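Local atomic coordinates of 11S globulin (Wrightia tinctoria, PDB entry 5WXU), a protein that probably serves as a seed storage protein, a hexameric nutrient reserve of the 11S globulin family, and binds the plant hormone auxin (indole-3-acetic acid). Residues B[87-91]-B[170-175]; B[92-98]-B[165-171]; B[111-117]-B[149-154]; B[201-207]-B[251-257]. All coordinates share one frame. Where two conformers were deposited one is given. Residue numbers count along the deposited sequence, not the author numbering.

Contact 1: B[87-91]-B[170-175]; sequences IENRG and AYNEAT
The carboxamide of one buried asparagine, Asn172, spans a tight turn and serves both segments at once. Residues 88-91 form a type II beta turn, with Asn89 at phi/psi -51/137, Arg90 at 56/21 and Gly91 N bonded to Glu88 O at 2.9 Å. Asn172 points toward this turn with chi1 t, so that its ND2 gives two weak hydrogen bonds, to Ile87 O at 3.0 Å and to Glu88 O at 3.2 Å; the same nitrogen also bonds Glu176 O. Asn172 OD1 meanwhile accepts from Ala174 N at 2.9 Å, an Asx turn over residues 172-174. The backbones pair beside it: Asn172 N donates to Gly91 O at 3.0 Å, nearly straight. Arg90 N donates weakly to Asn172 O at 3.2 Å. Asn89, chi1 t, reaches across in return, its ND2 lying 2.7 Å from Ala174 O in an almost linear bond. The edge of the Tyr171 ring meets Arg90 O, which is 3.5 Å from Tyr171 CE1, while Ile87 CD1 packs on Ala170 CB at 4.3 Å. A type II turn and an Asx turn of the N-terminal cupin domain are thus joined by asparagine amides bonding main-chain carbonyls. The 87-91 connection passes from strand 80-87 into strand 91-98, and strand 168-172, its pairing partner, is flanked on its other edge by strand 110-115.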
# COMPACT_ATOMS: atom_id res chain seq x y z
N ILE B 87 39.48 4.41 9.86
CA ILE B 87 40.17 3.80 8.75
C ILE B 87 41.30 4.75 8.36
O ILE B 87 41.03 5.83 7.90
CB ILE B 87 39.24 3.56 7.55
CG1 ILE B 87 38.01 2.66 7.94
CG2 ILE B 87 39.93 2.91 6.37
CD1 ILE B 87 36.88 2.71 6.93
N GLU B 88 42.53 4.29 8.43
CA GLU B 88 43.68 5.08 7.97
C GLU B 88 43.67 5.43 6.54
O GLU B 88 43.01 4.81 5.72
CB GLU B 88 44.98 4.33 8.27
CG GLU B 88 45.24 4.23 9.76
CD GLU B 88 46.42 3.31 10.10
OE1 GLU B 88 47.33 3.08 9.24
OE2 GLU B 88 46.45 2.78 11.25
N ASN B 89 44.51 6.39 6.17
CA ASN B 89 44.78 6.66 4.75
C ASN B 89 45.16 5.39 3.98
O ASN B 89 45.87 4.60 4.47
CB ASN B 89 45.94 7.70 4.63
CG ASN B 89 46.50 7.79 3.21
OD1 ASN B 89 47.60 7.24 2.93
ND2 ASN B 89 45.76 8.42 2.30
N ARG B 90 44.61 5.24 2.78
CA ARG B 90 44.73 4.10 1.91
C ARG B 90 44.28 2.77 2.56
O ARG B 90 44.61 1.71 2.05
CB ARG B 90 46.12 4.05 1.32
CG ARG B 90 46.36 5.20 0.34
CD ARG B 90 47.73 5.15 -0.33
NE ARG B 90 47.81 6.25 -1.29
CZ ARG B 90 48.79 6.43 -2.18
NH1 ARG B 90 49.83 5.59 -2.24
NH2 ARG B 90 48.72 7.48 -3.00
N GLY B 91 43.47 2.86 3.62
CA GLY B 91 42.88 1.70 4.27
C GLY B 91 41.59 1.21 3.58
O GLY B 91 40.68 2.03 3.25
N ALA B 170 34.41 -0.35 2.47
CA ALA B 170 34.72 1.08 2.45
C ALA B 170 36.26 1.25 2.26
O ALA B 170 37.03 0.42 2.66
CB ALA B 170 34.26 1.76 3.72
N TYR B 171 36.61 2.31 1.59
CA TYR B 171 38.02 2.64 1.29
C TYR B 171 38.21 4.15 1.52
O TYR B 171 37.42 4.97 1.05
CB TYR B 171 38.35 2.28 -0.13
CG TYR B 171 39.75 2.71 -0.53
CD1 TYR B 171 40.83 2.09 -0.01
CD2 TYR B 171 39.95 3.78 -1.39
CE1 TYR B 171 42.13 2.50 -0.34
CE2 TYR B 171 41.23 4.19 -1.74
CZ TYR B 171 42.30 3.55 -1.22
OH TYR B 171 43.57 3.99 -1.57
N ASN B 172 39.27 4.48 2.26
CA ASN B 172 39.64 5.86 2.57
C ASN B 172 40.63 6.37 1.53
O ASN B 172 41.79 5.93 1.52
CB ASN B 172 40.30 5.94 3.96
CG ASN B 172 40.61 7.37 4.33
OD1 ASN B 172 40.14 8.30 3.68
ND2 ASN B 172 41.37 7.53 5.41
N GLU B 173 40.20 7.32 0.73
CA GLU B 173 41.08 7.94 -0.23
C GLU B 173 41.72 9.25 0.26
O GLU B 173 42.52 9.81 -0.46
CB GLU B 173 40.35 8.13 -1.57
CG GLU B 173 39.24 9.16 -1.55
CD GLU B 173 38.44 9.16 -2.85
OE1 GLU B 173 38.91 8.53 -3.85
OE2 GLU B 173 37.35 9.77 -2.88
N ALA B 174 41.35 9.71 1.43
CA ALA B 174 41.82 10.99 1.95
C ALA B 174 43.11 10.78 2.76
O ALA B 174 43.44 9.65 3.11
CB ALA B 174 40.78 11.57 2.85
N THR B 175 43.82 11.87 3.04
CA THR B 175 44.93 11.81 3.97
C THR B 175 44.51 11.70 5.43
O THR B 175 45.24 11.04 6.25
CB THR B 175 45.88 13.04 3.74
OG1 THR B 175 45.12 14.23 3.81
CG2 THR B 175 46.49 12.97 2.34
O HOH W 1 45.85 8.88 -0.63

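Contact 2: B[92-98]-B[165-171]; sequences LFVPSYN and GIVHWAY. With PO4 (phosphate ion), chain N.
Leu92 opens an antiparallel strand pair whose axes run 168° apart and approach to 4.7 Å. It faces Tyr171 in a non-hydrogen-bonded pair, CA atoms 4.5 Å apart, and its CD1 lies 4.0 Å from Trp169 CE3. Phe93 and Ala170 form a hydrogen-bonded pair: Phe93 N to Ala170 O is 2.8 Å, the return bond from Ala170 N to Phe93 O weak at 3.5 Å. The register then slips by one residue, a beta bulge around Val94 and Pro95. Pro95 CG packs on Trp169 CB and Pro95 CB on Val167 CG1, both at 3.8 Å. Regular pairing resumes at Ser96, whose N bonds His168 O at 3.0 Å and whose O accepts from His168 N at 2.9 Å. The Tyr97 ring stacks on Trp348 of a second subunit. Asn98 O accepts from Gly165 N at 2.8 Å. A phosphate, probably from the crystallisation liquor, is held by Ser96 OG (chi1 p; to O1, 2.7 Å), Asn98 ND2 (to O1, 3.1 Å; also bonded to Arg198 O) and His168 NE2 (chi1 p; to O2, 2.9 Å), with Arg199 and His85. This histidine-bearing pocket on the sheet face of Ser96 and His168 is consistent with the interior of a cupin beta-barrel.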
# COMPACT_ATOMS: atom_id res chain seq x y z
N LEU B 92 41.53 -0.12 3.41
CA LEU B 92 40.39 -0.85 2.83
C LEU B 92 39.72 -1.69 3.90
O LEU B 92 40.35 -2.59 4.50
CB LEU B 92 40.88 -1.66 1.62
CG LEU B 92 39.94 -2.69 1.01
CD1 LEU B 92 38.69 -1.94 0.52
CD2 LEU B 92 40.62 -3.42 -0.15
N PHE B 93 38.44 -1.39 4.22
CA PHE B 93 37.67 -2.12 5.18
C PHE B 93 37.04 -3.30 4.41
O PHE B 93 36.31 -3.09 3.44
CB PHE B 93 36.59 -1.18 5.79
CG PHE B 93 35.79 -1.74 6.95
CD1 PHE B 93 36.23 -2.77 7.75
CD2 PHE B 93 34.58 -1.14 7.29
CE1 PHE B 93 35.52 -3.19 8.86
CE2 PHE B 93 33.83 -1.59 8.39
CZ PHE B 93 34.30 -2.64 9.16
N VAL B 94 37.46 -4.51 4.77
CA VAL B 94 37.13 -5.76 4.11
C VAL B 94 35.57 -5.84 4.00
O VAL B 94 34.87 -5.60 4.98
CB VAL B 94 37.68 -6.93 4.89
CG1 VAL B 94 37.23 -8.27 4.34
CG2 VAL B 94 39.23 -6.90 4.90
N PRO B 95 35.10 -6.24 2.83
CA PRO B 95 33.67 -6.41 2.72
C PRO B 95 33.06 -7.35 3.74
O PRO B 95 33.62 -8.39 4.09
CB PRO B 95 33.52 -6.99 1.34
CG PRO B 95 34.79 -6.60 0.58
CD PRO B 95 35.79 -6.72 1.62
N SER B 96 31.86 -7.00 4.21
CA SER B 96 31.14 -7.76 5.19
C SER B 96 29.61 -7.55 5.02
O SER B 96 29.17 -6.59 4.36
CB SER B 96 31.50 -7.32 6.62
OG SER B 96 31.12 -5.96 7.03
N TYR B 97 28.87 -8.43 5.64
CA TYR B 97 27.41 -8.31 5.78
C TYR B 97 27.03 -8.61 7.20
O TYR B 97 27.74 -9.31 7.93
CB TYR B 97 26.61 -9.10 4.79
CG TYR B 97 26.75 -10.62 4.83
CD1 TYR B 97 27.88 -11.25 4.29
CD2 TYR B 97 25.86 -11.41 5.44
CE1 TYR B 97 28.03 -12.61 4.36
CE2 TYR B 97 25.98 -12.75 5.47
CZ TYR B 97 27.09 -13.35 4.93
OH TYR B 97 27.22 -14.74 5.00
N ASN B 98 25.89 -8.06 7.61
CA ASN B 98 25.41 -8.16 8.94
C ASN B 98 24.00 -8.72 8.95
O ASN B 98 23.31 -8.69 7.93
CB ASN B 98 25.40 -6.81 9.61
CG ASN B 98 26.73 -6.13 9.52
OD1 ASN B 98 26.87 -5.08 8.90
ND2 ASN B 98 27.74 -6.70 10.20
N GLY B 165 22.07 -8.17 5.53
CA GLY B 165 22.37 -9.17 4.54
C GLY B 165 23.16 -8.70 3.36
O GLY B 165 23.55 -9.53 2.53
N ILE B 166 23.26 -7.38 3.22
CA ILE B 166 23.87 -6.75 2.07
C ILE B 166 25.39 -6.59 2.33
O ILE B 166 25.80 -6.03 3.32
CB ILE B 166 23.23 -5.40 1.82
CG1 ILE B 166 21.75 -5.64 1.41
CG2 ILE B 166 24.03 -4.56 0.79
CD1 ILE B 166 21.54 -6.31 0.07
N VAL B 167 26.20 -7.04 1.37
CA VAL B 167 27.66 -6.81 1.43
C VAL B 167 28.01 -5.33 1.23
O VAL B 167 27.60 -4.73 0.27
CB VAL B 167 28.37 -7.68 0.40
CG1 VAL B 167 29.92 -7.38 0.30
CG2 VAL B 167 28.17 -9.16 0.64
N HIS B 168 28.89 -4.83 2.08
CA HIS B 168 29.35 -3.49 1.93
C HIS B 168 30.86 -3.42 2.31
O HIS B 168 31.35 -4.24 3.02
CB HIS B 168 28.56 -2.55 2.78
CG HIS B 168 28.52 -2.95 4.23
ND1 HIS B 168 27.63 -3.89 4.70
CD2 HIS B 168 29.34 -2.66 5.27
CE1 HIS B 168 27.87 -4.12 5.98
NE2 HIS B 168 28.91 -3.38 6.35
N TRP B 169 31.51 -2.39 1.83
CA TRP B 169 32.95 -2.20 2.05
C TRP B 169 33.25 -0.76 1.93
O TRP B 169 32.45 -0.00 1.41
CB TRP B 169 33.82 -3.01 1.07
CG TRP B 169 33.59 -2.73 -0.40
CD1 TRP B 169 32.69 -3.39 -1.24
CD2 TRP B 169 34.20 -1.74 -1.22
NE1 TRP B 169 32.69 -2.85 -2.49
CE2 TRP B 169 33.62 -1.85 -2.53
CE3 TRP B 169 35.19 -0.75 -1.00
CZ2 TRP B 169 33.94 -1.01 -3.56
CZ3 TRP B 169 35.54 0.02 -2.06
CH2 TRP B 169 34.98 -0.10 -3.32
N ALA B 170 34.41 -0.35 2.47
CA ALA B 170 34.72 1.08 2.45
C ALA B 170 36.26 1.25 2.26
O ALA B 170 37.03 0.42 2.66
CB ALA B 170 34.26 1.76 3.72
N TYR B 171 36.61 2.31 1.59
CA TYR B 171 38.02 2.64 1.29
C TYR B 171 38.21 4.15 1.52
O TYR B 171 37.42 4.97 1.05
CB TYR B 171 38.35 2.28 -0.13
CG TYR B 171 39.75 2.71 -0.53
CD1 TYR B 171 40.83 2.09 -0.01
CD2 TYR B 171 39.95 3.78 -1.39
CE1 TYR B 171 42.13 2.50 -0.34
CE2 TYR B 171 41.23 4.19 -1.74
CZ TYR B 171 42.30 3.55 -1.22
OH TYR B 171 43.57 3.99 -1.57
P PO4 N . 30.27 -3.81 9.89
O1 PO4 N . 30.43 -5.38 9.57
O2 PO4 N . 30.30 -2.77 8.78
O3 PO4 N . 28.81 -3.57 10.27
O4 PO4 N . 30.94 -3.31 11.17
O HOH W 2 32.72 -4.13 5.99
O HOH W 3 24.74 -5.99 5.91

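Contact 3: B[111-117]-B[149-154]; sequences GILGAVF and QKVHFI
Ile112, with chi1 and chi2 both m, lies against the ring of Phe153, its CD1 only 3.2 Å from Phe153 CD2, while its CG2 packs on Val151 CB at 3.7 Å. Ile112 and Phe153 form a non-hydrogen-bonded pair, CA atoms 4.7 Å apart, in an antiparallel strand ladder of the N-terminal cupin domain. The strand axes close to 4.5 Å at 144°. On either side of this pair come hydrogen-bonded ones. Gly111 N to Ile154 O and Ile154 N to Gly111 O are each 2.9 Å; Leu113 N reaches His152 O at 2.7 Å and His152 N reaches Leu113 O at 2.9 Å. On the opposite face, Leu113 CB meets Ile154 CG2 at 3.9 Å. Toward residue 117 the backbones diverge and water enters: one molecule accepts from Ala115 N and donates to Lys150 O. Val116 and Gln149 also pack on Ala428 of a second subunit. Gln149 NE2 bonds weakly to Cys120 O, a residue of the observed indole-3-acetic acid pocket; its side chain is about 7 Å from that ligand. Gln149, chi2 t, bridges the widened gap with two hydrogen bonds from its carboxamide to the Phe117 backbone: OE1 accepts from Phe117 N at 3.0 Å, and NE2 donates to Phe117 O, also at 3.0 Å.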
# COMPACT_ATOMS: atom_id res chain seq x y z
N GLY B 111 35.67 9.12 1.25
CA GLY B 111 36.13 7.89 0.66
C GLY B 111 35.14 7.25 -0.27
O GLY B 111 34.31 7.92 -0.80
N ILE B 112 35.22 5.94 -0.42
CA ILE B 112 34.36 5.20 -1.38
C ILE B 112 33.66 4.11 -0.57
O ILE B 112 34.25 3.48 0.37
CB ILE B 112 35.19 4.43 -2.43
CG1 ILE B 112 36.29 5.31 -3.08
CG2 ILE B 112 34.30 3.81 -3.45
CD1 ILE B 112 35.72 6.46 -3.79
N LEU B 113 32.39 3.92 -0.84
CA LEU B 113 31.66 2.82 -0.17
C LEU B 113 31.07 1.99 -1.25
O LEU B 113 30.47 2.51 -2.18
CB LEU B 113 30.58 3.39 0.74
CG LEU B 113 29.67 2.34 1.37
CD1 LEU B 113 29.56 2.46 2.87
CD2 LEU B 113 28.31 2.45 0.78
N GLY B 114 31.20 0.69 -1.11
CA GLY B 114 30.52 -0.24 -2.01
C GLY B 114 29.39 -0.91 -1.27
O GLY B 114 29.47 -1.17 -0.05
N ALA B 115 28.31 -1.19 -2.02
CA ALA B 115 27.19 -1.93 -1.48
C ALA B 115 26.68 -2.80 -2.61
O ALA B 115 26.52 -2.32 -3.74
CB ALA B 115 26.14 -0.95 -1.03
N VAL B 116 26.47 -4.07 -2.34
CA VAL B 116 26.11 -5.01 -3.37
C VAL B 116 24.63 -5.42 -3.25
O VAL B 116 24.22 -5.94 -2.19
CB VAL B 116 26.99 -6.27 -3.34
CG1 VAL B 116 26.51 -7.26 -4.39
CG2 VAL B 116 28.45 -5.88 -3.59
N PHE B 117 23.92 -5.22 -4.37
CA PHE B 117 22.59 -5.71 -4.58
C PHE B 117 22.55 -6.96 -5.43
O PHE B 117 22.78 -6.88 -6.64
CB PHE B 117 21.66 -4.60 -5.07
CG PHE B 117 21.43 -3.56 -3.99
CD1 PHE B 117 20.62 -3.88 -2.88
CD2 PHE B 117 22.20 -2.43 -3.93
CE1 PHE B 117 20.46 -2.96 -1.83
CE2 PHE B 117 22.06 -1.53 -2.89
CZ PHE B 117 21.19 -1.78 -1.86
N GLN B 149 29.61 -3.21 -9.50
CA GLN B 149 28.45 -2.37 -9.25
C GLN B 149 28.88 -0.95 -8.91
O GLN B 149 30.03 -0.72 -8.48
CB GLN B 149 27.55 -2.99 -8.18
CG GLN B 149 26.81 -4.23 -8.69
CD GLN B 149 25.86 -4.86 -7.69
OE1 GLN B 149 25.63 -4.32 -6.63
NE2 GLN B 149 25.28 -5.98 -8.06
N LYS B 150 27.91 -0.03 -8.96
CA LYS B 150 28.14 1.35 -8.60
C LYS B 150 28.78 1.48 -7.26
O LYS B 150 28.38 0.81 -6.29
CB LYS B 150 26.85 2.17 -8.55
CG LYS B 150 27.07 3.45 -7.74
CD LYS B 150 25.88 4.34 -7.69
CE LYS B 150 26.18 5.75 -7.17
NZ LYS B 150 27.42 6.51 -7.53
N VAL B 151 29.71 2.41 -7.18
CA VAL B 151 30.33 2.75 -5.94
C VAL B 151 29.84 4.14 -5.55
O VAL B 151 29.36 4.89 -6.41
CB VAL B 151 31.87 2.55 -6.00
CG1 VAL B 151 32.11 1.02 -6.20
CG2 VAL B 151 32.55 3.37 -7.09
N HIS B 152 29.90 4.41 -4.26
CA HIS B 152 29.37 5.63 -3.67
C HIS B 152 30.50 6.44 -3.09
O HIS B 152 31.34 5.89 -2.42
CB HIS B 152 28.37 5.30 -2.66
CG HIS B 152 27.23 4.48 -3.17
ND1 HIS B 152 26.05 5.04 -3.60
CD2 HIS B 152 27.09 3.14 -3.34
CE1 HIS B 152 25.23 4.08 -4.00
NE2 HIS B 152 25.85 2.93 -3.89
N PHE B 153 30.46 7.75 -3.31
CA PHE B 153 31.52 8.60 -2.84
C PHE B 153 30.97 9.25 -1.60
O PHE B 153 30.05 10.07 -1.65
CB PHE B 153 31.93 9.57 -3.94
CG PHE B 153 32.41 8.86 -5.14
CD1 PHE B 153 31.50 8.38 -6.09
CD2 PHE B 153 33.73 8.54 -5.28
CE1 PHE B 153 31.93 7.66 -7.19
CE2 PHE B 153 34.18 7.82 -6.38
CZ PHE B 153 33.28 7.38 -7.33
N ILE B 154 31.55 8.91 -0.48
CA ILE B 154 31.06 9.33 0.83
C ILE B 154 31.95 10.42 1.42
O ILE B 154 33.17 10.52 1.11
CB ILE B 154 30.84 8.15 1.81
CG1 ILE B 154 32.18 7.46 2.12
CG2 ILE B 154 29.77 7.22 1.25
CD1 ILE B 154 32.17 6.46 3.25
O HOH W 4 28.80 -1.32 -4.85
O HOH W 5 25.08 0.55 -4.92
O HOH W 6 25.00 -1.55 -6.01

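Contact 4: B[201-207]-B[251-257]; sequences FLGGNQK and ENDFRGY
This is a loop-to-loop contact beside the N-terminal cupin barrel, against strand 91-98, where the connection leaving strand 198-201 meets the one that leads from helix 242-248 into strand 258-260. Aromatic packing holds one end. Phe201 and Tyr257, both with chi1 m, meet obliquely, ring centroids 4.5 Å apart and planes at 43°, with Phe201 CG 3.5 Å from Tyr257 CD2; Trp222 stacks on Phe201. Gly204 crosses close to the tyrosine ring, its CA 3.7 Å from Tyr257 CE2. A CB here would collide with that ring, and the positive phi of 92° is itself one that glycine tolerates best. In the cupin architecture both segments adjoin strand 91-98, through backbone hydrogen bonds of Leu202 with Pro95 and Tyr257 with Val94. At the polar end Asn205, chi1 t, donates from ND2 to Glu251 OE1 at 3.2 Å and weakly to Asp253 O at 3.4 Å; the same amide nitrogen also bonds Ser250 O, and Glu251 forms a salt bridge with Lys372 of a second subunit. Within its own loop Arg255 NE pairs with Asp253 OD1 at 2.8 Å in a salt bridge. At the outer edge, Lys207 CA makes a CA-H...O contact with Phe254 O at 3.4 Å.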
# COMPACT_ATOMS: atom_id res chain seq x y z
N PHE B 201 32.57 -11.47 7.25
CA PHE B 201 33.51 -10.87 6.37
C PHE B 201 33.93 -11.79 5.22
O PHE B 201 34.03 -13.01 5.39
CB PHE B 201 34.76 -10.43 7.20
CG PHE B 201 34.60 -9.19 7.99
CD1 PHE B 201 34.14 -9.26 9.24
CD2 PHE B 201 34.88 -7.92 7.45
CE1 PHE B 201 33.97 -8.12 10.00
CE2 PHE B 201 34.67 -6.78 8.17
CZ PHE B 201 34.25 -6.90 9.47
N LEU B 202 34.07 -11.22 4.03
CA LEU B 202 34.56 -11.95 2.82
C LEU B 202 36.07 -11.71 2.74
O LEU B 202 36.55 -10.86 2.01
CB LEU B 202 33.88 -11.49 1.59
CG LEU B 202 32.41 -11.97 1.48
CD1 LEU B 202 31.48 -11.47 2.54
CD2 LEU B 202 31.92 -11.61 0.09
N GLY B 203 36.77 -12.50 3.52
CA GLY B 203 38.15 -12.21 3.81
C GLY B 203 38.46 -11.80 5.19
O GLY B 203 37.62 -11.61 6.07
N GLY B 204 39.78 -11.59 5.41
CA GLY B 204 40.27 -11.15 6.69
C GLY B 204 40.67 -12.22 7.64
O GLY B 204 40.28 -13.37 7.49
N ASN B 205 41.44 -11.83 8.67
CA ASN B 205 41.80 -12.71 9.75
C ASN B 205 42.24 -11.86 10.94
O ASN B 205 42.62 -10.72 10.70
CB ASN B 205 42.98 -13.53 9.24
CG ASN B 205 43.06 -14.91 9.84
OD1 ASN B 205 42.31 -15.29 10.76
ND2 ASN B 205 43.98 -15.69 9.28
N GLN B 206 42.22 -12.39 12.16
CA GLN B 206 42.78 -11.73 13.38
C GLN B 206 44.11 -11.06 13.08
O GLN B 206 44.91 -11.64 12.39
CB GLN B 206 43.03 -12.78 14.50
CG GLN B 206 43.83 -14.04 14.07
CD GLN B 206 44.97 -14.47 15.03
OE1 GLN B 206 45.95 -13.73 15.25
NE2 GLN B 206 44.88 -15.71 15.57
N LYS B 207 44.34 -9.84 13.59
CA LYS B 207 45.69 -9.23 13.59
C LYS B 207 46.48 -9.77 14.77
O LYS B 207 47.63 -10.17 14.61
CB LYS B 207 45.62 -7.69 13.67
CG LYS B 207 46.88 -6.92 13.26
CD LYS B 207 46.93 -5.55 13.92
CE LYS B 207 48.06 -4.65 13.41
NZ LYS B 207 49.13 -5.26 12.56
N GLU B 251 44.80 -17.69 5.22
CA GLU B 251 45.73 -18.37 6.09
C GLU B 251 47.11 -17.70 5.89
O GLU B 251 47.48 -17.17 4.77
CB GLU B 251 45.61 -19.92 6.02
CG GLU B 251 44.77 -20.58 7.19
CD GLU B 251 43.85 -19.63 8.03
OE1 GLU B 251 44.37 -18.84 8.88
OE2 GLU B 251 42.59 -19.69 7.88
N ASN B 252 47.79 -17.60 7.03
CA ASN B 252 49.05 -16.90 7.15
C ASN B 252 48.98 -15.43 6.78
O ASN B 252 49.98 -14.88 6.35
CB ASN B 252 50.15 -17.58 6.31
CG ASN B 252 50.24 -19.06 6.59
OD1 ASN B 252 50.20 -19.49 7.76
ND2 ASN B 252 50.33 -19.87 5.52
N ASP B 253 47.80 -14.80 6.91
CA ASP B 253 47.61 -13.38 6.54
C ASP B 253 46.84 -12.82 7.72
O ASP B 253 45.63 -13.08 7.84
CB ASP B 253 46.90 -13.31 5.17
CG ASP B 253 46.42 -11.90 4.77
OD1 ASP B 253 46.68 -10.91 5.51
OD2 ASP B 253 45.79 -11.80 3.67
N PHE B 254 47.53 -12.09 8.60
CA PHE B 254 47.02 -11.54 9.84
C PHE B 254 47.03 -10.00 9.85
O PHE B 254 47.57 -9.36 10.76
CB PHE B 254 47.85 -12.09 11.01
CG PHE B 254 47.93 -13.59 11.02
CD1 PHE B 254 46.80 -14.36 11.33
CD2 PHE B 254 49.12 -14.25 10.65
CE1 PHE B 254 46.84 -15.75 11.32
CE2 PHE B 254 49.18 -15.63 10.64
CZ PHE B 254 48.03 -16.39 10.96
N ARG B 255 46.37 -9.41 8.86
CA ARG B 255 46.23 -7.94 8.78
C ARG B 255 44.97 -7.39 9.46
O ARG B 255 44.75 -6.17 9.49
CB ARG B 255 46.26 -7.53 7.34
CG ARG B 255 47.64 -7.75 6.69
CD ARG B 255 47.67 -7.45 5.25
NE ARG B 255 46.74 -8.31 4.50
CZ ARG B 255 46.23 -8.04 3.30
NH1 ARG B 255 46.54 -6.93 2.62
NH2 ARG B 255 45.39 -8.88 2.77
N GLY B 256 44.14 -8.26 10.01
CA GLY B 256 42.89 -7.80 10.57
C GLY B 256 41.92 -7.57 9.41
O GLY B 256 41.98 -8.22 8.36
N TYR B 257 41.00 -6.64 9.62
CA TYR B 257 39.89 -6.47 8.66
C TYR B 257 39.88 -5.11 8.02
O TYR B 257 38.90 -4.72 7.37
CB TYR B 257 38.56 -6.75 9.39
CG TYR B 257 38.48 -8.16 9.88
CD1 TYR B 257 38.96 -8.54 11.10
CD2 TYR B 257 37.98 -9.14 9.06
CE1 TYR B 257 38.93 -9.88 11.47
CE2 TYR B 257 37.89 -10.45 9.44
CZ TYR B 257 38.34 -10.81 10.66
OH TYR B 257 38.26 -12.16 10.98
O HOH W 7 42.58 -10.99 4.41
O HOH W 8 43.74 -10.00 7.38

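How the contacts relate
Contacts 1, 2 and 3 are nested along the chain: 3 lies within the loop closed by 2, and 2 within that closed by 1; contact 4 follows in series. The first two share Ala170 and Tyr171 of strand 168-172, their centres about 14 Å apart. This strand also pairs with strand 110-115, bringing the centres of contacts 2 and 3 to about 10 Å. Strands 91-98, 168-172, 110-115 and 146-155 thus adjoin in that order in one sheet. Contact 4 joins it through strand 91-98, its centre about 14 Å from that of contact 2; the centres of contacts 3 and 4 are about 22 Å apart. Contacts 2, 3 and 4 also lie at a subunit interface of the hexamer.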